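Dihydropteroate synthase (Stenotrophomonas maltophilia, PDB 7L6P) probably catalyses the condensation of para-aminobenzoate with 6-hydroxymethyl-7,8-dihydropterin diphosphate to form 7,8-dihydropteroate, a folate precursor. Local coordinates at residues Arg27-Gly32 with Gly64-Asp69; Phe190-Leu195 with Leu223-Leu228; Asp168-Glu173 with Asn210-Ala215; Gly230-Arg235 with Ala251-Ala256. One frame throughout, in Å; residues are numbered along the deposited sequence.

Interaction 1 of 4, residues Arg27-Gly32 with Gly64-Asp69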
# COMPACT_ATOMS: atom_id res chain seq x y z
N ARG A 27 -2.68 17.54 -2.65
CA ARG A 27 -2.42 16.12 -2.54
C ARG A 27 -2.58 15.73 -1.08
O ARG A 27 -2.64 16.60 -0.20
CB ARG A 27 -1.03 15.72 -3.07
CG ARG A 27 0.17 16.34 -2.39
CD ARG A 27 1.40 16.12 -3.27
NE ARG A 27 2.65 16.23 -2.52
CZ ARG A 27 3.36 17.34 -2.40
NH1 ARG A 27 2.99 18.47 -2.99
NH2 ARG A 27 4.45 17.33 -1.64
N ALA A 28 -2.65 14.43 -0.83
CA ALA A 28 -2.83 13.95 0.54
C ALA A 28 -1.66 14.40 1.40
O ALA A 28 -0.52 14.43 0.94
CB ALA A 28 -2.97 12.43 0.57
N ARG A 29 -1.95 14.81 2.63
CA ARG A 29 -0.91 15.23 3.56
C ARG A 29 -0.80 14.21 4.69
O ARG A 29 -1.78 13.56 5.04
CB ARG A 29 -1.21 16.61 4.12
CG ARG A 29 -1.27 17.61 3.00
CD ARG A 29 -0.00 17.47 2.22
NE ARG A 29 0.19 18.52 1.24
CZ ARG A 29 1.38 18.99 0.90
NH1 ARG A 29 2.48 18.58 1.52
NH2 ARG A 29 1.49 19.82 -0.13
N VAL A 30 0.42 14.07 5.23
CA VAL A 30 0.69 13.08 6.26
C VAL A 30 0.83 13.78 7.61
O VAL A 30 1.71 14.64 7.79
CB VAL A 30 1.96 12.27 5.96
CG1 VAL A 30 2.12 11.25 7.06
CG2 VAL A 30 1.86 11.62 4.59
N MET A 31 -0.02 13.38 8.56
CA MET A 31 -0.01 13.87 9.93
C MET A 31 0.70 12.84 10.80
O MET A 31 0.26 11.68 10.87
CB MET A 31 -1.45 14.10 10.41
CG MET A 31 -1.61 14.42 11.89
SD MET A 31 -3.33 14.39 12.47
CE MET A 31 -3.86 16.11 12.33
N GLY A 32 1.78 13.24 11.46
CA GLY A 32 2.50 12.34 12.36
C GLY A 32 1.92 12.32 13.76
O GLY A 32 1.53 13.34 14.31
N GLY A 64 9.17 13.19 6.70
CA GLY A 64 8.27 13.76 5.71
C GLY A 64 6.94 14.25 6.24
O GLY A 64 6.14 14.75 5.44
N ALA A 65 6.66 14.16 7.54
CA ALA A 65 5.35 14.55 8.04
C ALA A 65 5.05 16.01 7.72
O ALA A 65 5.92 16.87 7.87
CB ALA A 65 5.27 14.30 9.55
N ASP A 66 3.84 16.27 7.21
CA ASP A 66 3.40 17.63 6.94
C ASP A 66 2.80 18.31 8.15
O ASP A 66 2.71 19.53 8.17
CB ASP A 66 2.34 17.63 5.83
CG ASP A 66 2.82 16.93 4.56
OD1 ASP A 66 3.59 17.54 3.77
OD2 ASP A 66 2.46 15.73 4.41
N LEU A 67 2.43 17.55 9.17
CA LEU A 67 1.88 18.13 10.39
C LEU A 67 1.95 17.08 11.48
O LEU A 67 2.09 15.88 11.21
CB LEU A 67 0.44 18.63 10.18
CG LEU A 67 -0.71 17.67 9.87
CD1 LEU A 67 -2.07 18.36 10.11
CD2 LEU A 67 -0.63 17.11 8.46
N LEU A 68 1.90 17.54 12.72
CA LEU A 68 2.05 16.69 13.89
C LEU A 68 0.84 16.84 14.81
O LEU A 68 0.25 17.91 14.91
CB LEU A 68 3.33 17.04 14.64
CG LEU A 68 4.62 16.89 13.83
CD1 LEU A 68 5.78 17.35 14.67
CD2 LEU A 68 4.81 15.44 13.38
N ASP A 69 0.48 15.75 15.48
CA ASP A 69 -0.67 15.73 16.38
C ASP A 69 -0.19 15.37 17.78
O ASP A 69 0.32 14.27 17.99
CB ASP A 69 -1.73 14.74 15.92
CG ASP A 69 -3.08 14.99 16.57
OD1 ASP A 69 -3.42 16.19 16.75
OD2 ASP A 69 -3.78 14.01 16.91
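Asp66 and Arg29 meet where the first two strands of the parallel TIM barrel, 29-35 and 67-71, begin to pair. From CB, which lies 3.6 Å from Val30 O, the Asp66 side chain runs beside its own backbone N (chi1 -55°), and this sets the carboxylate against the backbone of 27-32. CG faces the Arg29 CD methylene. OD2 takes Val30 N through its anti lone pair at 2.8 Å in an almost straight bond (177°). OD1 forms a salt bridge with Arg29 NH1 at 2.7 Å; the nitrogen sits well above the carboxylate plane, whereas OD1 lies close to the guanidinium plane, and the two flat groups stand 89° apart. In return, Val30 O accepts from Asp66 N and, weakly, from Leu67 N, so the carboxylate and the backbone N-H of Asp66 hold the N-H and the C=O of Val30. Arg29 NE is held separately by Arg24 O.

Regular parallel pairing follows, Met31 with Leu67 and Gly32 with Leu68. Gly32 N donates to Leu67 O, and Gly32 O receives Asp69 N. Gly32 suits its place, because a CB there would clash with Leu68 CD2. On the face of Met31 and Leu67, turned to Met126 of strand 126-129, the thioether chain crosses the leucine and its CE reaches Leu67 CD1 at 3.6 Å. Asp69, whose carboxylate is gripped by Ser107, Asn128 and Arg269 near a bound imidazole, offers its CB to Met31 SD at 3.8 Å.

Interaction 2 of 4, residues Phe190-Leu195 with Leu223-Leu228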
# COMPACT_ATOMS: atom_id res chain seq x y z
N PHE A 190 -18.35 29.01 13.37
CA PHE A 190 -17.22 28.56 12.56
C PHE A 190 -17.40 28.99 11.11
O PHE A 190 -18.48 28.87 10.54
CB PHE A 190 -17.12 27.02 12.59
CG PHE A 190 -16.33 26.48 13.74
CD1 PHE A 190 -16.91 26.32 14.99
CD2 PHE A 190 -15.01 26.06 13.56
CE1 PHE A 190 -16.18 25.81 16.05
CE2 PHE A 190 -14.28 25.54 14.61
CZ PHE A 190 -14.86 25.41 15.86
N ALA A 191 -16.29 29.37 10.48
CA ALA A 191 -16.27 29.45 9.03
C ALA A 191 -15.93 28.06 8.50
O ALA A 191 -15.33 27.25 9.21
CB ALA A 191 -15.26 30.48 8.55
N LYS A 192 -16.39 27.77 7.28
CA LYS A 192 -16.20 26.43 6.72
C LYS A 192 -14.73 26.10 6.51
O LYS A 192 -14.33 24.93 6.64
CB LYS A 192 -16.95 26.29 5.40
CG LYS A 192 -18.39 25.81 5.55
CD LYS A 192 -18.47 24.30 5.68
CE LYS A 192 -19.92 23.79 5.70
NZ LYS A 192 -19.92 22.28 5.75
N LYS A 193 -13.91 27.11 6.18
CA LYS A 193 -12.48 26.83 6.00
C LYS A 193 -11.85 26.24 7.26
O LYS A 193 -10.75 25.68 7.19
CB LYS A 193 -11.72 28.09 5.58
CG LYS A 193 -11.80 29.25 6.54
CD LYS A 193 -10.94 30.42 6.05
CE LYS A 193 -10.32 31.22 7.21
NZ LYS A 193 -11.37 31.90 8.03
N ASN A 194 -12.51 26.36 8.41
CA ASN A 194 -11.96 25.88 9.66
C ASN A 194 -12.55 24.55 10.10
O ASN A 194 -12.46 24.21 11.28
CB ASN A 194 -12.12 26.94 10.75
CG ASN A 194 -11.04 28.01 10.68
OD1 ASN A 194 -9.95 27.76 10.18
ND2 ASN A 194 -11.33 29.18 11.20
N LEU A 195 -13.12 23.75 9.19
CA LEU A 195 -13.73 22.48 9.57
C LEU A 195 -13.26 21.32 8.70
O LEU A 195 -13.21 21.41 7.47
CB LEU A 195 -15.26 22.58 9.50
CG LEU A 195 -15.82 23.50 10.59
CD1 LEU A 195 -17.23 24.02 10.24
CD2 LEU A 195 -15.80 22.78 11.93
N LEU A 223 -20.12 16.40 1.93
CA LEU A 223 -20.15 17.39 3.01
C LEU A 223 -19.33 18.64 2.69
O LEU A 223 -19.51 19.66 3.35
CB LEU A 223 -19.67 16.76 4.32
CG LEU A 223 -20.64 15.66 4.74
CD1 LEU A 223 -20.18 14.82 5.96
CD2 LEU A 223 -22.00 16.29 4.98
N GLY A 224 -18.42 18.58 1.72
CA GLY A 224 -17.69 19.76 1.30
C GLY A 224 -16.57 20.23 2.20
O GLY A 224 -16.16 21.39 2.09
N VAL A 225 -16.06 19.38 3.08
CA VAL A 225 -14.94 19.73 3.95
C VAL A 225 -13.87 18.66 3.79
O VAL A 225 -14.18 17.51 3.45
CB VAL A 225 -15.37 19.83 5.44
CG1 VAL A 225 -16.30 21.00 5.66
CG2 VAL A 225 -16.03 18.56 5.86
N PRO A 226 -12.61 18.99 4.07
CA PRO A 226 -11.55 17.98 3.99
C PRO A 226 -11.80 16.83 4.96
O PRO A 226 -12.35 17.00 6.05
CB PRO A 226 -10.28 18.76 4.37
CG PRO A 226 -10.60 20.19 4.02
CD PRO A 226 -12.08 20.34 4.32
N MET A 227 -11.38 15.64 4.53
CA MET A 227 -11.58 14.41 5.26
C MET A 227 -10.23 13.88 5.72
O MET A 227 -9.32 13.70 4.90
CB MET A 227 -12.30 13.37 4.40
CG MET A 227 -12.63 12.08 5.17
SD MET A 227 -13.88 11.10 4.33
CE MET A 227 -13.12 11.02 2.68
N LEU A 228 -10.12 13.62 7.01
CA LEU A 228 -8.94 13.04 7.61
C LEU A 228 -9.21 11.58 7.92
O LEU A 228 -10.27 11.23 8.47
CB LEU A 228 -8.57 13.81 8.87
CG LEU A 228 -7.35 13.36 9.69
CD1 LEU A 228 -6.71 14.55 10.41
CD2 LEU A 228 -7.75 12.29 10.70
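Leu195 O presses against the side of Val225, and this backbone-to-side-chain meeting is the tight part of the contact. The carbonyl oxygen lies 3.4 Å from Val225 CB and 3.6 Å from Val225 CG1, while Pro226 CD approaches the same oxygen to 3.5 Å. These are van der Waals distances to carbon, so one polar atom is flanked by an aliphatic branch and a ring methylene. Val225 has CG1 beside its backbone N (chi1 -67°), which brings that methyl to the 190-195 side; Leu195 CB is a looser neighbour of it at 4.3 Å. The rest of the Leu195 side chain leads elsewhere, onto Ala185 of helix 170-188.

The solvent side belongs to Lys192, an exposed residue. Its chain bends at chi2 (-83°) and then extends across Val225 at about a right angle. CD passes 3.9 Å from Val225 CG1, and NZ ends 3.6 Å from Leu223 O, a distance too long to count as a firm bond. Only 178 Å² is buried in all, consistent with the start of one strand and the loop before it meeting the loop that leads into the next.

Strand pairing begins at the edge of this contact, where Pro226 and then Leu228 share backbone hydrogen bonds with Ile197. The contact marks the entry to strands 195-198 and 227-229, the adjacent sixth and seventh strands of the eight-stranded parallel TIM barrel.

Interaction 3 of 4, residues Asp168-Glu173 with Asn210-Ala215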
# COMPACT_ATOMS: atom_id res chain seq x y z
N ASP A 168 -27.54 0.15 12.40
CA ASP A 168 -28.43 -0.29 11.33
C ASP A 168 -27.79 0.00 9.98
O ASP A 168 -27.84 -0.82 9.06
CB ASP A 168 -29.78 0.42 11.43
CG ASP A 168 -30.52 0.07 12.70
OD1 ASP A 168 -30.41 -1.09 13.17
OD2 ASP A 168 -31.24 0.98 13.22
N ASP A 169 -27.22 1.19 9.84
CA ASP A 169 -26.59 1.60 8.59
C ASP A 169 -25.43 2.51 8.98
O ASP A 169 -25.65 3.69 9.27
CB ASP A 169 -27.60 2.33 7.72
CG ASP A 169 -27.05 2.68 6.37
OD1 ASP A 169 -25.88 3.11 6.27
OD2 ASP A 169 -27.83 2.54 5.40
N VAL A 170 -24.21 1.96 9.00
CA VAL A 170 -23.09 2.70 9.57
C VAL A 170 -22.78 3.93 8.74
O VAL A 170 -22.44 4.99 9.29
CB VAL A 170 -21.85 1.80 9.74
CG1 VAL A 170 -21.36 1.24 8.41
CG2 VAL A 170 -20.73 2.55 10.46
N VAL A 171 -22.89 3.83 7.40
CA VAL A 171 -22.62 4.99 6.55
C VAL A 171 -23.65 6.08 6.82
O VAL A 171 -23.29 7.21 7.18
CB VAL A 171 -22.61 4.57 5.07
CG1 VAL A 171 -22.58 5.81 4.16
CG2 VAL A 171 -21.41 3.65 4.78
N ALA A 172 -24.94 5.75 6.72
CA ALA A 172 -25.98 6.76 6.92
C ALA A 172 -25.90 7.39 8.31
O ALA A 172 -26.13 8.60 8.47
CB ALA A 172 -27.36 6.15 6.69
N GLU A 173 -25.55 6.59 9.33
CA GLU A 173 -25.52 7.09 10.70
C GLU A 173 -24.30 7.96 10.96
O GLU A 173 -24.39 8.94 11.72
CB GLU A 173 -25.58 5.93 11.68
CG GLU A 173 -26.95 5.30 11.71
CD GLU A 173 -27.04 4.07 12.62
OE1 GLU A 173 -26.66 4.17 13.82
OE2 GLU A 173 -27.50 3.02 12.13
N ASN A 210 -15.66 -0.70 9.92
CA ASN A 210 -14.54 0.08 9.40
C ASN A 210 -14.38 -0.12 7.90
O ASN A 210 -14.14 0.84 7.16
CB ASN A 210 -13.24 -0.29 10.11
CG ASN A 210 -13.13 0.35 11.47
OD1 ASN A 210 -13.67 1.43 11.72
ND2 ASN A 210 -12.39 -0.31 12.36
N MET A 211 -14.48 -1.37 7.44
CA MET A 211 -14.31 -1.64 6.02
C MET A 211 -15.46 -1.07 5.19
O MET A 211 -15.25 -0.62 4.06
CB MET A 211 -14.17 -3.15 5.80
CG MET A 211 -12.84 -3.75 6.34
SD MET A 211 -11.31 -2.99 5.73
CE MET A 211 -10.91 -1.86 7.06
N THR A 212 -16.67 -1.10 5.73
CA THR A 212 -17.79 -0.47 5.02
C THR A 212 -17.57 1.04 4.90
O THR A 212 -17.63 1.60 3.80
CB THR A 212 -19.10 -0.83 5.73
OG1 THR A 212 -19.42 -2.22 5.50
CG2 THR A 212 -20.26 0.05 5.23
N LEU A 213 -17.23 1.71 6.01
CA LEU A 213 -16.93 3.14 5.96
C LEU A 213 -15.77 3.45 5.03
O LEU A 213 -15.82 4.42 4.27
CB LEU A 213 -16.61 3.67 7.35
CG LEU A 213 -17.79 3.85 8.28
CD1 LEU A 213 -17.29 3.99 9.71
CD2 LEU A 213 -18.66 5.08 7.82
N LEU A 214 -14.69 2.66 5.11
CA LEU A 214 -13.53 2.94 4.26
C LEU A 214 -13.89 2.76 2.80
O LEU A 214 -13.54 3.60 1.96
CB LEU A 214 -12.35 2.05 4.62
CG LEU A 214 -11.09 2.22 3.74
CD1 LEU A 214 -10.59 3.67 3.78
CD2 LEU A 214 -9.95 1.22 4.12
N ALA A 215 -14.63 1.71 2.48
CA ALA A 215 -14.97 1.43 1.09
C ALA A 215 -15.88 2.51 0.50
O ALA A 215 -15.71 2.90 -0.66
CB ALA A 215 -15.61 0.05 0.97
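Asp169 OD1 accepts Ala172 N at 2.8 Å, an N-cap bond with an N-H...O angle of 172°, although the amide comes from well above the carboxylate plane. Glu173 OE2 takes Asp169 N at 2.9 Å; with the N-cap bond, this ties down the first turn of helix 170-188, which carries Val170 and Val171 to helix 207-215.

The contact itself is purely aliphatic. Val170 forks over two successive residues: CG1 lies 3.6 Å from Thr212 CG2, and CG2 lies 3.8 Å from Leu213 CD1. The threonine methyl is shared, since Val171 CG2 also reaches Thr212 CG2 at 3.8 Å. Thr212 has this methyl anti to its backbone N, with OG1 beside that N (chi1 -72°), an orientation in which OG1 makes a weak bond to Ala208 O in its own helix. Leu213 CD2 lies more loosely over the Val171 backbone, 4.2 Å from Val171 CA.

Both helices belong to the outer layer of the barrel. On the side of helix 207-215 turned from the valines, Leu214 packs on helix 250-262 and Met211 on helix 235-241, while Thr212 also meets Val289 of the second subunit.

Interaction 4 of 4, residues Gly230-Arg235 with Ala251-Ala256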
# COMPACT_ATOMS: atom_id res chain seq x y z
N GLY A 230 -7.60 8.05 9.73
CA GLY A 230 -6.61 7.44 10.59
C GLY A 230 -6.91 5.99 10.88
O GLY A 230 -7.90 5.68 11.56
N LEU A 231 -6.08 5.08 10.34
CA LEU A 231 -6.20 3.66 10.61
C LEU A 231 -4.87 3.07 11.07
O LEU A 231 -4.71 1.85 11.05
CB LEU A 231 -6.68 2.88 9.39
CG LEU A 231 -8.01 3.17 8.72
CD1 LEU A 231 -7.75 3.95 7.43
CD2 LEU A 231 -8.73 1.87 8.42
N SER A 232 -3.93 3.91 11.48
CA SER A 232 -2.56 3.46 11.72
C SER A 232 -2.51 2.39 12.82
O SER A 232 -2.89 2.65 13.96
CB SER A 232 -1.68 4.65 12.08
OG SER A 232 -0.32 4.26 12.24
N ARG A 233 -2.01 1.20 12.44
CA ARG A 233 -1.77 0.07 13.36
C ARG A 233 -3.01 -0.30 14.17
O ARG A 233 -2.91 -0.88 15.26
CB ARG A 233 -0.61 0.37 14.29
CG ARG A 233 0.63 0.84 13.57
CD ARG A 233 1.71 1.27 14.55
NE ARG A 233 2.99 1.35 13.88
CZ ARG A 233 4.15 1.42 14.50
NH1 ARG A 233 4.23 1.44 15.82
NH2 ARG A 233 5.27 1.50 13.78
N LYS A 234 -4.18 -0.02 13.62
CA LYS A 234 -5.41 -0.24 14.35
C LYS A 234 -5.71 -1.74 14.47
O LYS A 234 -5.31 -2.55 13.62
CB LYS A 234 -6.55 0.51 13.68
CG LYS A 234 -7.21 1.53 14.59
CD LYS A 234 -6.76 2.96 14.27
CE LYS A 234 -7.72 3.96 14.87
NZ LYS A 234 -7.03 5.06 15.60
N ARG A 235 -6.43 -2.10 15.54
CA ARG A 235 -6.72 -3.50 15.85
C ARG A 235 -7.45 -4.18 14.70
O ARG A 235 -7.25 -5.38 14.46
CB ARG A 235 -7.55 -3.60 17.13
CG ARG A 235 -8.19 -4.97 17.43
CD ARG A 235 -9.53 -4.78 18.20
NE ARG A 235 -10.53 -4.11 17.38
CZ ARG A 235 -11.44 -4.75 16.65
NH1 ARG A 235 -11.49 -6.08 16.63
NH2 ARG A 235 -12.32 -4.05 15.94
N ALA A 251 2.70 -2.53 6.83
CA ALA A 251 2.26 -2.77 5.46
C ALA A 251 0.75 -2.62 5.32
O ALA A 251 0.27 -2.11 4.32
CB ALA A 251 2.71 -4.16 4.97
N ALA A 252 -0.02 -3.10 6.30
CA ALA A 252 -1.47 -2.96 6.23
C ALA A 252 -1.91 -1.53 6.48
O ALA A 252 -2.95 -1.10 5.97
CB ALA A 252 -2.14 -3.90 7.22
N SER A 253 -1.16 -0.78 7.29
CA SER A 253 -1.46 0.62 7.48
C SER A 253 -1.21 1.40 6.20
O SER A 253 -2.02 2.25 5.81
CB SER A 253 -0.61 1.19 8.63
OG SER A 253 -0.94 0.58 9.87
N VAL A 254 -0.11 1.10 5.51
CA VAL A 254 0.19 1.74 4.24
C VAL A 254 -0.92 1.46 3.24
O VAL A 254 -1.42 2.37 2.57
CB VAL A 254 1.57 1.26 3.74
CG1 VAL A 254 1.76 1.51 2.23
CG2 VAL A 254 2.71 1.87 4.59
N ALA A 255 -1.34 0.19 3.13
CA ALA A 255 -2.43 -0.14 2.22
C ALA A 255 -3.72 0.59 2.61
O ALA A 255 -4.41 1.18 1.76
CB ALA A 255 -2.63 -1.65 2.17
N ALA A 256 -4.04 0.58 3.90
CA ALA A 256 -5.29 1.20 4.31
C ALA A 256 -5.27 2.69 3.99
O ALA A 256 -6.25 3.23 3.47
CB ALA A 256 -5.54 0.96 5.80
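Leu231 lays its CD1 methyl against Ala256 CB at 4.1 Å, the apolar half of a contact between the loop after strand 227-229 and helix 250-262. The side chain also touches Phe201. Ala256, whose methyl faces the loop, packs on Leu237 as well.

One helical turn earlier, Ser253 supplies the polar half. Its OG receives Arg233 N at 2.9 Å with an N-H...O angle of 163°, and the same hydroxyl is bonded to Arg249 O, four residues back in the chain. This second tie fixes the rotation of the serine, with OG beside its own backbone N (chi1 -64°), and aims the oxygen at the loop. The amide it holds lies inside a type II beta turn from Leu231 to Lys234, closed by Lys234 N on Leu231 O at 3.2 Å. Arg233 takes the third position of the turn with positive phi (54°). Its CG passes 4.0 Å from Ser253 OG before the extended chain carries the guanidinium away to Asp272.

Ser232 CB points away from the helix, and its OG bonds to His271. Lys234 is the N-cap residue of helix 235-241. The serine-bound turn thus leads from the seventh barrel strand into this helix, a beta-alpha connection at the C-terminal ends of the strands, the end where TIM barrels place their active sites.

How the interactions relate
From the N terminus, interaction 1 comes first, closing the loop through helix 49-62 and pairing the first two barrel strands. Interaction 3 opens next at 168-173, and interaction 2 opens at 190-195 before interaction 3 closes at 210-215; interaction 2 then closes at 223-228, so these two cross. Interaction 4 follows in series and closes a short loop through helix 235-241. Interactions 1 and 2 both reach the central sheet and touch through Met31 CE and Leu228 CD1, 3.8 Å apart. Interaction 3 joins two helices of the outer layer and interaction 4 ties a strand-to-helix loop to that layer; they meet between Leu214 and Ala256, and both border the second subunit.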